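Local coordinates for protein pectate lyase/Amb allergen (Acidovorax citrulli, PDB 4HWV) that probably cleaves pectate as a secreted, calcium-binding polysaccharide lyase of family 1, built as a right-handed parallel beta-helix, at residues A[25-30]-A[289-294]; A[193-198]-A[232-237]. All blocks are in the same frame, centred on the assembly; numbering follows the deposited sequence. Where two conformers were deposited one is given.

Interaction 1: A[25-30]-A[289-294]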
loop_
_atom_site.group_PDB
_atom_site.type_symbol
_atom_site.label_atom_id
_atom_site.label_comp_id
_atom_site.label_asym_id
_atom_site.label_seq_id
_atom_site.Cartn_x
_atom_site.Cartn_y
_atom_site.Cartn_z
ATOM N N GLY A 25 10.498 -15.283 -27.808
ATOM C CA GLY A 25 10.329 -16.505 -27.030
ATOM C C GLY A 25 9.195 -17.384 -27.526
ATOM O O GLY A 25 8.875 -17.382 -28.711
ATOM N N TRP A 26 8.610 -18.179 -26.638
ATOM C CA TRP A 26 7.624 -19.139 -27.089
ATOM C C TRP A 26 6.414 -18.472 -27.767
ATOM O O TRP A 26 5.813 -19.057 -28.664
ATOM C CB TRP A 26 7.162 -19.985 -25.917
ATOM C CG TRP A 26 7.984 -21.195 -25.580
ATOM C CD1 TRP A 26 8.521 -21.487 -24.352
ATOM C CD2 TRP A 26 8.271 -22.325 -26.425
ATOM N NE1 TRP A 26 9.131 -22.717 -24.385
ATOM C CE2 TRP A 26 8.981 -23.264 -25.634
ATOM C CE3 TRP A 26 7.976 -22.649 -27.763
ATOM C CZ2 TRP A 26 9.416 -24.492 -26.143
ATOM C CZ3 TRP A 26 8.404 -23.874 -28.255
ATOM C CH2 TRP A 26 9.116 -24.773 -27.449
ATOM N N ALA A 27 6.053 -17.257 -27.359
ATOM C CA ALA A 27 4.942 -16.539 -28.000
ATOM C C ALA A 27 5.218 -16.234 -29.482
ATOM O O ALA A 27 4.294 -15.922 -30.239
ATOM C CB ALA A 27 4.620 -15.252 -27.262
ATOM N N SER A 28 6.484 -16.285 -29.892
ATOM C CA SER A 28 6.848 -16.024 -31.288
ATOM C C SER A 28 6.936 -17.299 -32.127
ATOM O O SER A 28 7.162 -17.229 -33.334
ATOM C CB SER A 28 8.161 -15.250 -31.356
ATOM O OG SER A 28 9.293 -16.069 -31.085
ATOM N N HIS A 29 6.754 -18.463 -31.507
ATOM C CA HIS A 29 6.926 -19.722 -32.215
ATOM C C HIS A 29 5.622 -20.129 -32.884
ATOM O O HIS A 29 4.566 -19.930 -32.316
ATOM C CB HIS A 29 7.363 -20.798 -31.222
ATOM C CG HIS A 29 7.570 -22.131 -31.864
ATOM N ND1 HIS A 29 8.758 -22.501 -32.462
ATOM C CD2 HIS A 29 6.709 -23.157 -32.067
ATOM C CE1 HIS A 29 8.622 -23.709 -32.983
ATOM N NE2 HIS A 29 7.388 -24.127 -32.761
ATOM N N GLY A 30 5.686 -20.691 -34.085
ATOM C CA GLY A 30 4.470 -21.028 -34.812
ATOM C C GLY A 30 3.840 -19.779 -35.400
ATOM O O GLY A 30 4.537 -18.934 -35.955
ATOM N N TYR A 289 2.463 -21.275 -25.220
ATOM C CA TYR A 289 3.153 -20.261 -26.027
ATOM C C TYR A 289 2.998 -18.860 -25.428
ATOM O O TYR A 289 2.503 -17.932 -26.075
ATOM C CB TYR A 289 2.714 -20.321 -27.501
ATOM C CG TYR A 289 2.985 -21.660 -28.160
ATOM C CD1 TYR A 289 4.284 -22.095 -28.404
ATOM C CD2 TYR A 289 1.944 -22.481 -28.566
ATOM C CE1 TYR A 289 4.533 -23.310 -29.016
ATOM C CE2 TYR A 289 2.192 -23.705 -29.177
ATOM C CZ TYR A 289 3.491 -24.109 -29.391
ATOM O OH TYR A 289 3.743 -25.314 -30.008
ATOM N N VAL A 290 3.483 -18.715 -24.200
ATOM C CA VAL A 290 3.364 -17.468 -23.465
ATOM C C VAL A 290 4.753 -16.910 -23.251
ATOM O O VAL A 290 5.662 -17.631 -22.842
ATOM C CB VAL A 290 2.718 -17.729 -22.085
ATOM C CG1 VAL A 290 2.548 -16.425 -21.305
ATOM C CG2 VAL A 290 1.391 -18.476 -22.262
ATOM N N THR A 291 4.913 -15.618 -23.506
ATOM C CA THR A 291 6.154 -14.922 -23.162
ATOM C C THR A 291 5.858 -13.748 -22.248
ATOM O O THR A 291 4.987 -12.919 -22.559
ATOM C CB THR A 291 6.886 -14.428 -24.417
ATOM O OG1 THR A 291 7.332 -15.574 -25.149
ATOM C CG2 THR A 291 8.096 -13.553 -24.051
ATOM N N LEU A 292 6.586 -13.678 -21.133
ATOM C CA LEU A 292 6.544 -12.524 -20.242
ATOM C C LEU A 292 7.905 -11.840 -20.330
ATOM O O LEU A 292 8.912 -12.410 -19.900
ATOM C CB LEU A 292 6.256 -12.965 -18.799
ATOM C CG LEU A 292 4.952 -13.734 -18.621
ATOM C CD1 LEU A 292 5.185 -15.242 -18.685
ATOM C CD2 LEU A 292 4.295 -13.361 -17.308
ATOM N N SER A 293 7.938 -10.642 -20.914
ATOM C CA SER A 293 9.190 -9.952 -21.195
ATOM C C SER A 293 9.167 -8.537 -20.626
ATOM O O SER A 293 8.146 -7.840 -20.689
ATOM C CB SER A 293 9.435 -9.907 -22.706
ATOM O OG SER A 293 8.317 -9.351 -23.387
ATOM N N ASN A 294 10.298 -8.119 -20.064
ATOM C CA ASN A 294 10.507 -6.709 -19.723
ATOM C C ASN A 294 9.476 -6.160 -18.740
ATOM O O ASN A 294 9.141 -4.974 -18.799
ATOM C CB ASN A 294 10.512 -5.847 -21.002
ATOM C CG ASN A 294 11.432 -6.413 -22.066
ATOM O OD1 ASN A 294 12.608 -6.678 -21.794
ATOM N ND2 ASN A 294 10.898 -6.619 -23.280
#

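Interaction 2: A[193-198]-A[232-237]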
loop_
_atom_site.group_PDB
_atom_site.type_symbol
_atom_site.label_atom_id
_atom_site.label_comp_id
_atom_site.label_asym_id
_atom_site.label_seq_id
_atom_site.Cartn_x
_atom_site.Cartn_y
_atom_site.Cartn_z
ATOM N N ALA A 193 -6.860 -17.459 -28.638
ATOM C CA ALA A 193 -5.465 -17.326 -29.016
ATOM C C ALA A 193 -5.162 -15.880 -29.337
ATOM O O ALA A 193 -6.056 -15.112 -29.710
ATOM C CB ALA A 193 -5.147 -18.189 -30.238
ATOM N N ASN A 194 -3.883 -15.530 -29.214
ATOM C CA ASN A 194 -3.316 -14.328 -29.828
ATOM C C ASN A 194 -3.648 -13.042 -29.055
ATOM O O ASN A 194 -4.483 -12.231 -29.478
ATOM C CB ASN A 194 -3.711 -14.224 -31.298
ATOM C CG ASN A 194 -2.899 -13.185 -32.008
ATOM O OD1 ASN A 194 -1.725 -12.969 -31.658
ATOM N ND2 ASN A 194 -3.493 -12.533 -33.018
ATOM N N ILE A 195 -2.982 -12.861 -27.914
ATOM C CA ILE A 195 -3.271 -11.756 -26.998
ATOM C C ILE A 195 -1.972 -11.049 -26.630
ATOM O O ILE A 195 -0.958 -11.709 -26.355
ATOM C CB ILE A 195 -3.991 -12.271 -25.731
ATOM C CG1 ILE A 195 -5.412 -12.735 -26.086
ATOM C CG2 ILE A 195 -4.022 -11.193 -24.642
ATOM C CD1 ILE A 195 -6.079 -13.588 -24.997
ATOM N N VAL A 196 -1.995 -9.708 -26.675
ATOM C CA VAL A 196 -0.846 -8.885 -26.318
ATOM C C VAL A 196 -1.282 -7.919 -25.215
ATOM O O VAL A 196 -2.341 -7.282 -25.319
ATOM C CB VAL A 196 -0.339 -8.097 -27.541
ATOM C CG1 VAL A 196 0.669 -7.010 -27.106
ATOM C CG2 VAL A 196 0.252 -9.046 -28.584
ATOM N N ILE A 197 -0.468 -7.816 -24.157
ATOM C CA ILE A 197 -0.778 -6.933 -23.035
ATOM C C ILE A 197 0.486 -6.143 -22.717
ATOM O O ILE A 197 1.516 -6.749 -22.411
ATOM C CB ILE A 197 -1.238 -7.756 -21.779
ATOM C CG1 ILE A 197 -2.510 -8.560 -22.110
ATOM C CG2 ILE A 197 -1.457 -6.853 -20.580
ATOM C CD1 ILE A 197 -2.921 -9.545 -21.040
ATOM N N ARG A 198 0.435 -4.810 -22.830
ATOM C CA ARG A 198 1.631 -3.979 -22.634
ATOM C C ARG A 198 1.330 -2.672 -21.917
ATOM O O ARG A 198 0.255 -2.102 -22.056
ATOM C CB ARG A 198 2.284 -3.593 -23.973
ATOM C CG ARG A 198 2.488 -4.757 -24.915
ATOM C CD ARG A 198 3.130 -4.290 -26.202
ATOM N NE ARG A 198 4.567 -4.052 -26.059
ATOM C CZ ARG A 198 5.317 -3.512 -27.008
ATOM N NH1 ARG A 198 4.754 -3.039 -28.121
ATOM N NH2 ARG A 198 6.626 -3.426 -26.832
ATOM N N ALA A 232 -5.287 -20.076 -18.644
ATOM C CA ALA A 232 -5.658 -21.493 -18.609
ATOM C C ALA A 232 -6.179 -21.982 -19.955
ATOM O O ALA A 232 -6.189 -23.179 -20.219
ATOM C CB ALA A 232 -6.707 -21.751 -17.491
ATOM N N HIS A 233 -6.599 -21.050 -20.810
ATOM C CA HIS A 233 -7.278 -21.414 -22.067
ATOM C C HIS A 233 -6.901 -20.474 -23.183
ATOM O O HIS A 233 -7.728 -20.150 -24.027
ATOM C CB HIS A 233 -8.806 -21.456 -21.901
ATOM C CG HIS A 233 -9.253 -22.469 -20.898
ATOM N ND1 HIS A 233 -9.250 -23.823 -21.166
ATOM C CD2 HIS A 233 -9.672 -22.338 -19.613
ATOM C CE1 HIS A 233 -9.650 -24.481 -20.090
ATOM N NE2 HIS A 233 -9.923 -23.603 -19.138
ATOM N N ALA A 234 -5.640 -20.060 -23.194
ATOM C CA ALA A 234 -5.124 -19.202 -24.260
ATOM C C ALA A 234 -3.790 -19.704 -24.751
ATOM O O ALA A 234 -2.956 -20.144 -23.963
ATOM C CB ALA A 234 -4.975 -17.756 -23.793
ATOM N N SER A 235 -3.598 -19.619 -26.065
ATOM C CA SER A 235 -2.323 -19.906 -26.716
ATOM C C SER A 235 -1.831 -18.627 -27.380
ATOM O O SER A 235 -2.645 -17.893 -27.950
ATOM C CB SER A 235 -2.522 -20.961 -27.802
ATOM O OG SER A 235 -1.319 -21.207 -28.509
ATOM N N HIS A 236 -0.520 -18.383 -27.358
ATOM C CA HIS A 236 0.099 -17.225 -28.044
ATOM C C HIS A 236 -0.239 -15.909 -27.358
ATOM O O HIS A 236 -1.152 -15.175 -27.755
ATOM C CB HIS A 236 -0.179 -17.229 -29.548
ATOM C CG HIS A 236 0.625 -18.252 -30.267
ATOM N ND1 HIS A 236 0.184 -19.538 -30.468
ATOM C CD2 HIS A 236 1.881 -18.205 -30.760
ATOM C CE1 HIS A 236 1.111 -20.225 -31.111
ATOM N NE2 HIS A 236 2.158 -19.443 -31.288
ATOM N N VAL A 237 0.499 -15.670 -26.279
ATOM C CA VAL A 237 0.229 -14.579 -25.356
ATOM C C VAL A 237 1.544 -13.876 -25.057
ATOM O O VAL A 237 2.510 -14.530 -24.654
ATOM C CB VAL A 237 -0.392 -15.105 -24.027
ATOM C CG1 VAL A 237 -0.577 -13.971 -23.036
ATOM C CG2 VAL A 237 -1.730 -15.815 -24.286
#

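Interaction 1: A[25-30]-A[289-294]
Ala27 and Thr291 carry the one hydrogen bond of this contact. Ala27 N gives its hydrogen to Thr291 OG1 at 3.1 Å, and the bond is nearly straight at 168°. OG1 is placed for this by chi1 of -67°, which sets it anti to the carbonyl carbon of Thr291. The same hydroxyl is bonded to Thr24 O, so it ties two points of the N-terminal chain to the strand.

Packing is tight around this bond. Ala27 CB lies 3.5 Å from Thr291 OG1, and Ala27 CA makes a CA-H...O contact of 3.4 Å with Tyr289 O. Gly25 C lies 3.5 Å from Thr291 OG1, which leaves little room beside this glycine, and its positive phi suits a glycine. The turn is closed from within, since Gly25 O accepts from both Ser28 N and Ser28 OG. Tyr289 has the largest share of buried surface and packs closely on Trp26. Its CD1 lies 3.4 Å from Trp26 O, and its CE1 lies 3.7 Å from Trp26 CE3. The two rings are oblique, with planes at 64°.

The contact thins at His29, where both it and Tyr289 are partly exposed. The rings are nearly parallel but slid apart, so they barely overlap; His29 CD2 reaches Tyr289 CE1 at 3.8 Å. His29 ND1 is bonded to Phe459 O.

Together the three rings form an aromatic cluster. The N-terminal 3-10 turn 26-28 thus lies against the outside of a beta-helix coil. It packs on the corner at Tyr289 and on Thr291 of strand 290-293, which runs parallel between strands 237-240 and 324-327.

Interaction 2: A[193-198]-A[232-237]
Ile195 and Val237 lie side by side as a parallel bridge pair, and of all the residues here they have the most surface buried by the contact. Their side chains lie on the same face of the sheet, with Ile195 CB 4.4 Å from Val237 CG2. Val237 CG1 is anti to its backbone N (chi1 176°) and lies 4.0 Å from Ile195 O. That same oxygen receives a CA-H...O contact from Val237 CA at 3.3 Å. The CD1 end of Ile195 reaches back to Ala234 CB, at 4.5 Å. Leu185 of strand 182-185 touches all three of these side chains, so this face is buried and apolar.

Ala193 is the third main residue and pairs with Ser235. Its CB points to the other face and rests 3.4 Å from Ser235 O. This end is partly exposed.

Two backbone bonds join the segments. Asn194 N bonds to Ser235 O at 3.0 Å, and Ile195 N bonds to His236 O at the same length. The chain turns a corner at 235-236. The side-chain amide of Asn194 takes hydrogens at OD1 from Thr34 N and Gly35 N, and its ND2 bonds to Asn166 OD1. The His236 ring stacks on Tyr289, and its NE2 bonds to His29 O.

Left-handed backbone conformations at matching positions of successive parallel coils, Asn194 beside His236, fit the right-handed parallel beta-helix of polysaccharide lyase family 1.

In the fold
Interactions 1 and 2 lie side by side, with centres 9 Å apart, and strand 237-240 connects them. Interaction 2 is a coil-to-coil contact within the beta-helix, made by backbone bonds and a buried aliphatic face, with a partly exposed end at Ala193, Asn194, Ser235 and His236. Interaction 1 is more deeply buried. It is not strand pairing: an N-terminal turn lies against the outside of one coil through a hydroxyl and aromatic rings. Two bonds probably link the contacts directly, His236 NE2 to His29 O and Thr291 N to Val237 O. Along the chain, interaction 2 is nested inside the long loop that interaction 1 closes.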